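Slr1438 protein (Synechocystis sp., PDB 3K25) is of unknown function but may bind carbohydrate and act as an isomerase of the aldose 1-epimerase kind. Local coordinates at residues 35-41 and 138-143; 172-177 and 199-203; 231-237 and 278-284. One frame throughout, in Å; residues are numbered along the deposited sequence.

Contact 1: residues 35-41 and 138-143; sequences VTEWTVQ and LQGHSL
Here a beta hairpin with a two-residue loop, joining strands 130-139 and 142-151 in a galactose-mutarotase-like sandwich, packs against strand 34-40 of a small antiparallel sheet. In the hairpin, S142 N donates to Q139 O at 2.9 Å and Q139 N returns a weak bond to S142 O at 3.3 Å. G140 (phi/psi 42/-115) and H141 (-114/31) make the corner, with the positive phi falling on glycine. Residues 35-40 are strand, with a classic beta bulge where T36 and E37 both face S26; Q41 (65/27) turns out of it. V35, W38 and V40 point their CB atoms at the hairpin. CA of V40 lies 6.6 Å from CA of H141, and CA of W38 9.0 Å from CA of L143. W38 (chi1 t, chi2 23°) fills that wider gap: L143 CB sits over its six-membered ring, 4.0 Å from the centroid, a CH-pi contact, and L138 CD1 comes within 3.7 Å of W38 NE1. V35 CG2 meets L143 CD2 at 4.2 Å; at the other end V40 CG1 touches the edge of the poorly ordered H141 ring, 3.6 Å from ND1. A water accepts weakly from W38 NE1 (3.1 Å) and donates to G140 O (2.9 Å). The sheets therefore meet through packing of side chains and of the indole on hairpin backbone, the indole's one polar atom served by water.

Contact 2: residues 172-177 and 199-203; sequences KLGITL and LNLTS
L201 pushes its side chain (chi1 m, chi2 t) into the hollow between I175 and L177, its CD1 lying 3.4 Å from I175 CG2 and 4.1 Å from L177 CD1. Here, at one end of the beta-sandwich of the aldose epimerase fold, a loop packs on a turn and the start of a strand. Segment 172-177 leads into 176-178, an edge strand of the sheet that holds 217-222, 227-233 and 276-287, while 199-203 belongs to the loop that runs into strand 205-210 of another sheet. Both segments are shaped by type I turns. The first runs from K172 to I175, with L173 at -55/-46 and G174 at -78/0, and is closed by I175 N to K172 O at 3.0 Å. The second runs from N200 to S203, with L201 at -78/3 and T202 at -92/-11, and is closed by S203 N to N200 O at 3.2 Å. Beyond the first turn the chain straightens, so that I175 and L177 aim their CB atoms at the loop and T176 aims away, its backbone bonded to I221. K172 CA is 5.7 Å from L201 CA, and L177 CA is 7.8 Å from L199 CA. L206 and L251 also touch L201, joining it to an apolar patch shared by several strands. On the exposed side, L173 CD1 rests 4.1 Å from T202 OG1. K172 (m, t, t, t) runs past the second turn fully extended, its NZ bonding to T244 OG1 and K248 O. On the way its aliphatic part presses against the turn's backbone, K172 CD lying 3.0 Å from L201 O.

Contact 3: residues 231-237 and 278-284; sequences VSFSELY and RSAWVNF
Strands 227-233 and 276-287 are antiparallel neighbours in one sheet of the sandwich; the axes of 231-233 and 278-284 approach to 4.6 Å at 164°. V231 faces F284 and F233 faces V282 as non-hydrogen-bonded pairs (CA-CA 5.0 and 4.3 Å); between them S232 and N283 exchange bonds, S232 N to N283 O at 3.1 Å and N283 N to S232 O at 2.8 Å. S234 N then reaches W281 O at 2.9 Å, and W281 N bonds to S234 OG at 3.0 Å as the chain enters a type I turn, S234 to Y237. That turn moulds itself to the strand. L236 drops beside A280, CD2 to CB 3.7 Å, while its CD1 lies over the R278 guanidinium, 3.5 Å from NH2. V282 CG2 fits under the Y237 ring, 4.0 Å from the centroid. The W281 indole (chi1 p) folds back so that S234 CB sits over its five-membered ring, 3.5 Å from the centroid. S234 OG thus replaces a backbone carbonyl as acceptor for W281 N, while CH-pi contacts carry the adhesion into the turn.

In the fold
From the N terminus, contact 1 comes first: after residue 41 the chain runs 96 residues before the hairpin at 138-143 returns to pack on strand 34-40, joining the small sheet to the one holding 142-151, 276-287 and 227-233. Contact 2 then closes a shorter loop of 21 residues, bringing edge strand 176-178 of that same sheet to the loop leading into strand 205-210 of another. Contact 3 closes last, over 40 residues, pairing two inner strands. The three loops follow in series, without nesting or crossing. Contacts 1 and 3 touch, with L143 O and F284 N 2.8 Å apart, a probable hydrogen bond between neighbouring strands 142-151 and 276-287; contact 2 stays apart, its nearest atoms about 9 Å from contact 3.

Contact 1: residues 35-41 and 138-143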
loop_
_atom_site.group_PDB
_atom_site.type_symbol
_atom_site.label_atom_id
_atom_site.label_comp_id
_atom_site.label_asym_id
_atom_site.label_seq_id
_atom_site.Cartn_x
_atom_site.Cartn_y
_atom_site.Cartn_z
ATOM N N VAL A 35 6.162 5.403 -2.166
ATOM C CA VAL A 35 7.467 4.753 -2.293
ATOM C C VAL A 35 7.337 4.198 -3.717
ATOM O O VAL A 35 6.442 3.398 -3.986
ATOM C CB VAL A 35 7.619 3.538 -1.331
ATOM C CG1 VAL A 35 8.819 2.692 -1.739
ATOM C CG2 VAL A 35 7.791 4.012 0.082
ATOM N N THR A 36 8.196 4.614 -4.632
ATOM C CA THR A 36 8.072 4.125 -5.995
ATOM C C THR A 36 8.994 2.958 -6.283
ATOM O O THR A 36 8.554 1.933 -6.793
ATOM C CB THR A 36 8.380 5.228 -6.990
ATOM O OG1 THR A 36 9.698 5.728 -6.734
ATOM C CG2 THR A 36 7.392 6.363 -6.842
ATOM N N GLU A 37 10.273 3.117 -5.959
ATOM C CA GLU A 37 11.251 2.061 -6.214
ATOM C C GLU A 37 12.112 1.777 -4.998
ATOM O O GLU A 37 12.353 2.659 -4.179
ATOM C CB GLU A 37 12.151 2.447 -7.393
ATOM C CG GLU A 37 11.397 2.951 -8.610
ATOM C CD GLU A 37 12.259 3.026 -9.859
ATOM O OE1 GLU A 37 13.459 3.369 -9.756
ATOM O OE2 GLU A 37 11.731 2.754 -10.954
ATOM N N TRP A 38 12.577 0.538 -4.892
ATOM C CA TRP A 38 13.421 0.114 -3.776
ATOM C C TRP A 38 14.406 -0.947 -4.254
ATOM O O TRP A 38 14.003 -1.924 -4.880
ATOM C CB TRP A 38 12.533 -0.440 -2.656
ATOM C CG TRP A 38 13.251 -1.087 -1.500
ATOM C CD1 TRP A 38 14.543 -0.880 -1.105
ATOM C CD2 TRP A 38 12.683 -2.005 -0.549
ATOM N NE1 TRP A 38 14.814 -1.607 0.035
ATOM C CE2 TRP A 38 13.692 -2.306 0.397
ATOM C CE3 TRP A 38 11.419 -2.598 -0.405
ATOM C CZ2 TRP A 38 13.479 -3.174 1.475
ATOM C CZ3 TRP A 38 11.203 -3.463 0.672
ATOM C CH2 TRP A 38 12.234 -3.742 1.599
ATOM N N THR A 39 15.698 -0.740 -3.991
ATOM C CA THR A 39 16.732 -1.710 -4.389
ATOM C C THR A 39 17.695 -2.089 -3.273
ATOM O O THR A 39 18.134 -1.254 -2.483
ATOM C CB THR A 39 17.601 -1.231 -5.576
ATOM O OG1 THR A 39 18.322 -0.045 -5.210
ATOM C CG2 THR A 39 16.746 -0.979 -6.788
ATOM N N VAL A 40 18.007 -3.377 -3.235
ATOM C CA VAL A 40 18.922 -3.953 -2.263
ATOM C C VAL A 40 20.036 -4.616 -3.053
ATOM O O VAL A 40 19.811 -5.590 -3.765
ATOM C CB VAL A 40 18.210 -4.996 -1.402
ATOM C CG1 VAL A 40 17.509 -4.311 -0.249
ATOM C CG2 VAL A 40 17.175 -5.734 -2.244
ATOM N N GLN A 41 21.242 -4.079 -2.930
ATOM C CA GLN A 41 22.387 -4.612 -3.652
ATOM C C GLN A 41 22.163 -4.428 -5.143
ATOM O O GLN A 41 22.672 -5.197 -5.956
ATOM C CB GLN A 41 22.589 -6.095 -3.341
ATOM C CG GLN A 41 22.857 -6.375 -1.878
ATOM C CD GLN A 41 23.123 -7.839 -1.609
ATOM O OE1 GLN A 41 22.297 -8.700 -1.913
ATOM N NE2 GLN A 41 24.283 -8.131 -1.034
ATOM N N LEU A 138 14.195 3.154 6.465
ATOM C CA LEU A 138 14.950 2.213 5.649
ATOM C C LEU A 138 16.251 1.803 6.326
ATOM O O LEU A 138 17.075 2.655 6.639
ATOM C CB LEU A 138 15.288 2.843 4.304
ATOM C CG LEU A 138 16.044 1.886 3.380
ATOM C CD1 LEU A 138 15.013 1.042 2.638
ATOM C CD2 LEU A 138 16.919 2.657 2.380
ATOM N N GLN A 139 16.414 0.505 6.566
ATOM C CA GLN A 139 17.635 -0.025 7.161
ATOM C C GLN A 139 17.908 -1.421 6.636
ATOM O O GLN A 139 16.985 -2.180 6.338
ATOM C CB GLN A 139 17.569 -0.127 8.685
ATOM C CG GLN A 139 18.546 -1.215 9.186
ATOM C CD GLN A 139 18.457 -1.523 10.667
ATOM O OE1 GLN A 139 17.363 -1.655 11.230
ATOM N NE2 GLN A 139 19.618 -1.670 11.309
ATOM N N GLY A 140 19.193 -1.751 6.550
ATOM C CA GLY A 140 19.603 -3.058 6.092
ATOM C C GLY A 140 18.809 -3.556 4.909
ATOM O O GLY A 140 18.868 -2.972 3.835
ATOM N N HIS A 141 18.056 -4.632 5.103
ATOM C CA HIS A 141 17.280 -5.194 4.011
ATOM C C HIS A 141 15.780 -5.083 4.219
ATOM O O HIS A 141 15.013 -5.922 3.742
ATOM C CB HIS A 141 17.672 -6.658 3.804
ATOM C CG HIS A 141 19.048 -6.840 3.241
ATOM N ND1 HIS A 141 19.368 -6.525 1.938
ATOM C CD2 HIS A 141 20.193 -7.290 3.810
ATOM C CE1 HIS A 141 20.649 -6.774 1.727
ATOM N NE2 HIS A 141 21.172 -7.238 2.847
ATOM N N SER A 142 15.347 -4.039 4.913
ATOM C CA SER A 142 13.922 -3.893 5.143
ATOM C C SER A 142 13.399 -2.467 5.100
ATOM O O SER A 142 14.153 -1.496 5.224
ATOM C CB SER A 142 13.547 -4.523 6.489
ATOM O OG SER A 142 14.047 -3.761 7.574
ATOM N N LEU A 143 12.086 -2.363 4.917
ATOM C CA LEU A 143 11.386 -1.086 4.891
ATOM C C LEU A 143 10.229 -1.158 5.862
ATOM O O LEU A 143 9.364 -2.033 5.753
ATOM C CB LEU A 143 10.834 -0.771 3.504
ATOM C CG LEU A 143 9.974 0.494 3.515
ATOM C CD1 LEU A 143 10.683 1.631 4.221
ATOM C CD2 LEU A 143 9.652 0.860 2.095
HETATM O O HOH W 1 16.287 -2.109 2.743
#

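Contact 2: residues 172-177 and 199-203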
loop_
_atom_site.group_PDB
_atom_site.type_symbol
_atom_site.label_atom_id
_atom_site.label_comp_id
_atom_site.label_asym_id
_atom_site.label_seq_id
_atom_site.Cartn_x
_atom_site.Cartn_y
_atom_site.Cartn_z
ATOM N N LYS A 172 6.947 -16.421 -11.968
ATOM C CA LYS A 172 5.889 -16.697 -11.001
ATOM C C LYS A 172 5.676 -18.173 -10.661
ATOM O O LYS A 172 5.268 -18.511 -9.546
ATOM C CB LYS A 172 4.577 -16.094 -11.502
ATOM C CG LYS A 172 4.654 -14.589 -11.752
ATOM C CD LYS A 172 3.329 -14.055 -12.278
ATOM C CE LYS A 172 3.390 -12.561 -12.563
ATOM N NZ LYS A 172 2.098 -12.076 -13.138
ATOM N N LEU A 173 5.956 -19.050 -11.617
ATOM C CA LEU A 173 5.775 -20.482 -11.416
ATOM C C LEU A 173 6.514 -21.021 -10.191
ATOM O O LEU A 173 5.948 -21.773 -9.404
ATOM C CB LEU A 173 6.229 -21.241 -12.665
ATOM C CG LEU A 173 5.824 -22.713 -12.728
ATOM C CD1 LEU A 173 4.307 -22.821 -12.679
ATOM C CD2 LEU A 173 6.362 -23.340 -13.999
ATOM N N GLY A 174 7.773 -20.634 -10.028
ATOM C CA GLY A 174 8.544 -21.125 -8.899
ATOM C C GLY A 174 8.254 -20.469 -7.561
ATOM O O GLY A 174 8.855 -20.823 -6.542
ATOM N N ILE A 175 7.324 -19.521 -7.556
ATOM C CA ILE A 175 6.973 -18.801 -6.336
ATOM C C ILE A 175 6.378 -19.681 -5.235
ATOM O O ILE A 175 5.375 -20.369 -5.438
ATOM C CB ILE A 175 5.970 -17.648 -6.633
ATOM C CG1 ILE A 175 6.602 -16.639 -7.591
ATOM C CG2 ILE A 175 5.576 -16.939 -5.340
ATOM C CD1 ILE A 175 7.872 -15.984 -7.053
ATOM N N THR A 176 7.013 -19.646 -4.069
ATOM C CA THR A 176 6.551 -20.387 -2.901
ATOM C C THR A 176 5.739 -19.393 -2.062
ATOM O O THR A 176 6.237 -18.315 -1.732
ATOM C CB THR A 176 7.744 -20.897 -2.060
ATOM O OG1 THR A 176 8.449 -21.908 -2.788
ATOM C CG2 THR A 176 7.268 -21.467 -0.737
ATOM N N LEU A 177 4.495 -19.741 -1.734
ATOM C CA LEU A 177 3.643 -18.858 -0.935
ATOM C C LEU A 177 3.475 -19.294 0.520
ATOM O O LEU A 177 3.693 -20.451 0.876
ATOM C CB LEU A 177 2.257 -18.712 -1.576
ATOM C CG LEU A 177 2.153 -17.730 -2.746
ATOM C CD1 LEU A 177 0.686 -17.537 -3.138
ATOM C CD2 LEU A 177 2.772 -16.397 -2.338
ATOM N N LEU A 199 -0.852 -21.825 -5.061
ATOM C CA LEU A 199 -1.742 -21.313 -6.089
ATOM C C LEU A 199 -0.965 -21.043 -7.365
ATOM O O LEU A 199 0.249 -20.841 -7.324
ATOM C CB LEU A 199 -2.385 -20.014 -5.605
ATOM C CG LEU A 199 -3.871 -19.821 -5.894
ATOM C CD1 LEU A 199 -4.289 -18.436 -5.412
ATOM C CD2 LEU A 199 -4.151 -19.997 -7.388
ATOM N N ASN A 200 -1.667 -21.037 -8.498
ATOM C CA ASN A 200 -1.031 -20.771 -9.785
ATOM C C ASN A 200 -0.997 -19.269 -10.047
ATOM O O ASN A 200 -1.978 -18.688 -10.526
ATOM C CB ASN A 200 -1.780 -21.473 -10.923
ATOM C CG ASN A 200 -1.123 -21.250 -12.277
ATOM O OD1 ASN A 200 0.059 -21.545 -12.462
ATOM N ND2 ASN A 200 -1.887 -20.726 -13.229
ATOM N N LEU A 201 0.136 -18.651 -9.724
ATOM C CA LEU A 201 0.324 -17.216 -9.910
ATOM C C LEU A 201 0.607 -16.897 -11.372
ATOM O O LEU A 201 0.854 -15.749 -11.736
ATOM C CB LEU A 201 1.467 -16.723 -9.021
ATOM C CG LEU A 201 1.232 -16.924 -7.517
ATOM C CD1 LEU A 201 2.514 -16.678 -6.747
ATOM C CD2 LEU A 201 0.127 -15.993 -7.044
ATOM N N THR A 202 0.563 -17.929 -12.206
ATOM C CA THR A 202 0.788 -17.773 -13.634
ATOM C C THR A 202 -0.563 -17.540 -14.321
ATOM O O THR A 202 -0.624 -17.165 -15.494
ATOM C CB THR A 202 1.484 -19.039 -14.228
ATOM O OG1 THR A 202 2.829 -19.130 -13.729
ATOM C CG2 THR A 202 1.519 -18.978 -15.748
ATOM N N SER A 203 -1.645 -17.754 -13.577
ATOM C CA SER A 203 -2.997 -17.562 -14.101
ATOM C C SER A 203 -3.148 -16.177 -14.724
ATOM O O SER A 203 -2.406 -15.258 -14.389
ATOM C CB SER A 203 -4.027 -17.727 -12.981
ATOM O OG SER A 203 -5.282 -17.187 -13.368
#

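Contact 3: residues 231-237 and 278-284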
loop_
_atom_site.group_PDB
_atom_site.type_symbol
_atom_site.label_atom_id
_atom_site.label_comp_id
_atom_site.label_asym_id
_atom_site.label_seq_id
_atom_site.Cartn_x
_atom_site.Cartn_y
_atom_site.Cartn_z
ATOM N N VAL A 231 5.973 -9.977 4.553
ATOM C CA VAL A 231 5.145 -8.860 4.985
ATOM C C VAL A 231 4.622 -9.078 6.406
ATOM O O VAL A 231 3.901 -10.044 6.665
ATOM C CB VAL A 231 3.929 -8.686 4.054
ATOM C CG1 VAL A 231 3.168 -7.441 4.435
ATOM C CG2 VAL A 231 4.382 -8.618 2.606
ATOM N N SER A 232 4.986 -8.193 7.325
ATOM C CA SER A 232 4.511 -8.309 8.697
ATOM C C SER A 232 3.711 -7.046 9.005
ATOM O O SER A 232 3.854 -6.043 8.305
ATOM C CB SER A 232 5.688 -8.475 9.660
ATOM O OG SER A 232 6.578 -7.380 9.585
ATOM N N PHE A 233 2.873 -7.081 10.041
ATOM C CA PHE A 233 2.028 -5.924 10.350
ATOM C C PHE A 233 1.408 -5.874 11.743
ATOM O O PHE A 233 1.148 -6.905 12.365
ATOM C CB PHE A 233 0.893 -5.855 9.322
ATOM C CG PHE A 233 0.391 -7.211 8.883
ATOM C CD1 PHE A 233 1.104 -7.964 7.939
ATOM C CD2 PHE A 233 -0.780 -7.744 9.418
ATOM C CE1 PHE A 233 0.662 -9.219 7.535
ATOM C CE2 PHE A 233 -1.235 -9.014 9.016
ATOM C CZ PHE A 233 -0.512 -9.749 8.074
ATOM N N SER A 234 1.156 -4.658 12.219
ATOM C CA SER A 234 0.533 -4.467 13.523
ATOM C C SER A 234 -0.937 -4.947 13.455
ATOM O O SER A 234 -1.482 -5.163 12.365
ATOM C CB SER A 234 0.621 -2.992 13.938
ATOM O OG SER A 234 -0.215 -2.163 13.146
ATOM N N GLU A 235 -1.583 -5.103 14.611
ATOM C CA GLU A 235 -2.950 -5.612 14.643
ATOM C C GLU A 235 -4.067 -4.840 13.943
ATOM O O GLU A 235 -5.197 -5.320 13.886
ATOM C CB GLU A 235 -3.365 -5.909 16.083
ATOM C CG GLU A 235 -3.382 -4.726 17.016
ATOM C CD GLU A 235 -3.566 -5.158 18.465
ATOM O OE1 GLU A 235 -3.560 -4.281 19.360
ATOM O OE2 GLU A 235 -3.716 -6.379 18.710
ATOM N N LEU A 236 -3.770 -3.660 13.412
ATOM C CA LEU A 236 -4.785 -2.886 12.701
ATOM C C LEU A 236 -5.143 -3.622 11.401
ATOM O O LEU A 236 -6.245 -3.473 10.870
ATOM C CB LEU A 236 -4.254 -1.487 12.358
ATOM C CG LEU A 236 -5.111 -0.636 11.402
ATOM C CD1 LEU A 236 -6.364 -0.168 12.134
ATOM C CD2 LEU A 236 -4.320 0.565 10.860
ATOM N N TYR A 237 -4.211 -4.433 10.905
ATOM C CA TYR A 237 -4.430 -5.143 9.657
ATOM C C TYR A 237 -4.930 -6.561 9.840
ATOM O O TYR A 237 -4.218 -7.419 10.366
ATOM C CB TYR A 237 -3.145 -5.120 8.841
ATOM C CG TYR A 237 -2.647 -3.714 8.667
ATOM C CD1 TYR A 237 -1.752 -3.151 9.585
ATOM C CD2 TYR A 237 -3.143 -2.902 7.637
ATOM C CE1 TYR A 237 -1.365 -1.804 9.481
ATOM C CE2 TYR A 237 -2.766 -1.560 7.527
ATOM C CZ TYR A 237 -1.882 -1.017 8.451
ATOM O OH TYR A 237 -1.531 0.316 8.360
ATOM N N ARG A 278 -4.566 6.838 16.554
ATOM C CA ARG A 278 -4.078 5.498 16.830
ATOM C C ARG A 278 -2.910 5.258 15.890
ATOM O O ARG A 278 -2.794 5.903 14.844
ATOM C CB ARG A 278 -5.176 4.442 16.660
ATOM C CG ARG A 278 -5.872 4.419 15.324
ATOM C CD ARG A 278 -7.087 3.483 15.386
ATOM N NE ARG A 278 -6.711 2.071 15.467
ATOM C CZ ARG A 278 -7.580 1.061 15.529
ATOM N NH1 ARG A 278 -8.895 1.286 15.534
ATOM N NH2 ARG A 278 -7.134 -0.188 15.544
ATOM N N SER A 279 -2.013 4.367 16.282
ATOM C CA SER A 279 -0.852 4.086 15.455
ATOM C C SER A 279 -0.802 2.637 15.001
ATOM O O SER A 279 -1.468 1.761 15.554
ATOM C CB SER A 279 0.443 4.465 16.193
ATOM O OG SER A 279 0.643 3.680 17.351
ATOM N N ALA A 280 -0.011 2.399 13.968
ATOM C CA ALA A 280 0.125 1.069 13.415
ATOM C C ALA A 280 1.412 1.048 12.621
ATOM O O ALA A 280 2.097 2.069 12.492
ATOM C CB ALA A 280 -1.065 0.767 12.505
ATOM N N TRP A 281 1.741 -0.120 12.089
ATOM C CA TRP A 281 2.929 -0.258 11.280
ATOM C C TRP A 281 2.873 -1.497 10.391
ATOM O O TRP A 281 2.201 -2.487 10.694
ATOM C CB TRP A 281 4.170 -0.332 12.172
ATOM C CG TRP A 281 4.135 -1.487 13.117
ATOM C CD1 TRP A 281 3.673 -1.481 14.406
ATOM C CD2 TRP A 281 4.489 -2.846 12.822
ATOM N NE1 TRP A 281 3.713 -2.751 14.925
ATOM C CE2 TRP A 281 4.209 -3.610 13.976
ATOM C CE3 TRP A 281 5.009 -3.493 11.692
ATOM C CZ2 TRP A 281 4.430 -4.998 14.034
ATOM C CZ3 TRP A 281 5.227 -4.869 11.750
ATOM C CH2 TRP A 281 4.936 -5.604 12.914
ATOM N N VAL A 282 3.593 -1.417 9.280
ATOM C CA VAL A 282 3.700 -2.521 8.344
ATOM C C VAL A 282 5.196 -2.676 8.093
ATOM O O VAL A 282 5.933 -1.695 8.094
ATOM C CB VAL A 282 2.969 -2.219 7.036
ATOM C CG1 VAL A 282 3.132 -3.380 6.093
ATOM C CG2 VAL A 282 1.491 -1.984 7.315
ATOM N N ASN A 283 5.655 -3.905 7.904
ATOM C CA ASN A 283 7.078 -4.131 7.694
ATOM C C ASN A 283 7.344 -4.989 6.471
ATOM O O ASN A 283 6.560 -5.866 6.119
ATOM C CB ASN A 283 7.687 -4.797 8.928
ATOM C CG ASN A 283 9.192 -4.619 9.004
ATOM O OD1 ASN A 283 9.691 -3.598 9.494
ATOM N ND2 ASN A 283 9.928 -5.613 8.510
ATOM N N PHE A 284 8.462 -4.713 5.817
ATOM C CA PHE A 284 8.843 -5.456 4.632
ATOM C C PHE A 284 10.279 -5.924 4.796
ATOM O O PHE A 284 11.195 -5.115 4.914
ATOM C CB PHE A 284 8.683 -4.570 3.406
ATOM C CG PHE A 284 7.288 -4.048 3.235
ATOM C CD1 PHE A 284 6.246 -4.911 2.891
ATOM C CD2 PHE A 284 6.999 -2.699 3.467
ATOM C CE1 PHE A 284 4.938 -4.441 2.784
ATOM C CE2 PHE A 284 5.692 -2.220 3.361
ATOM C CZ PHE A 284 4.657 -3.099 3.019
#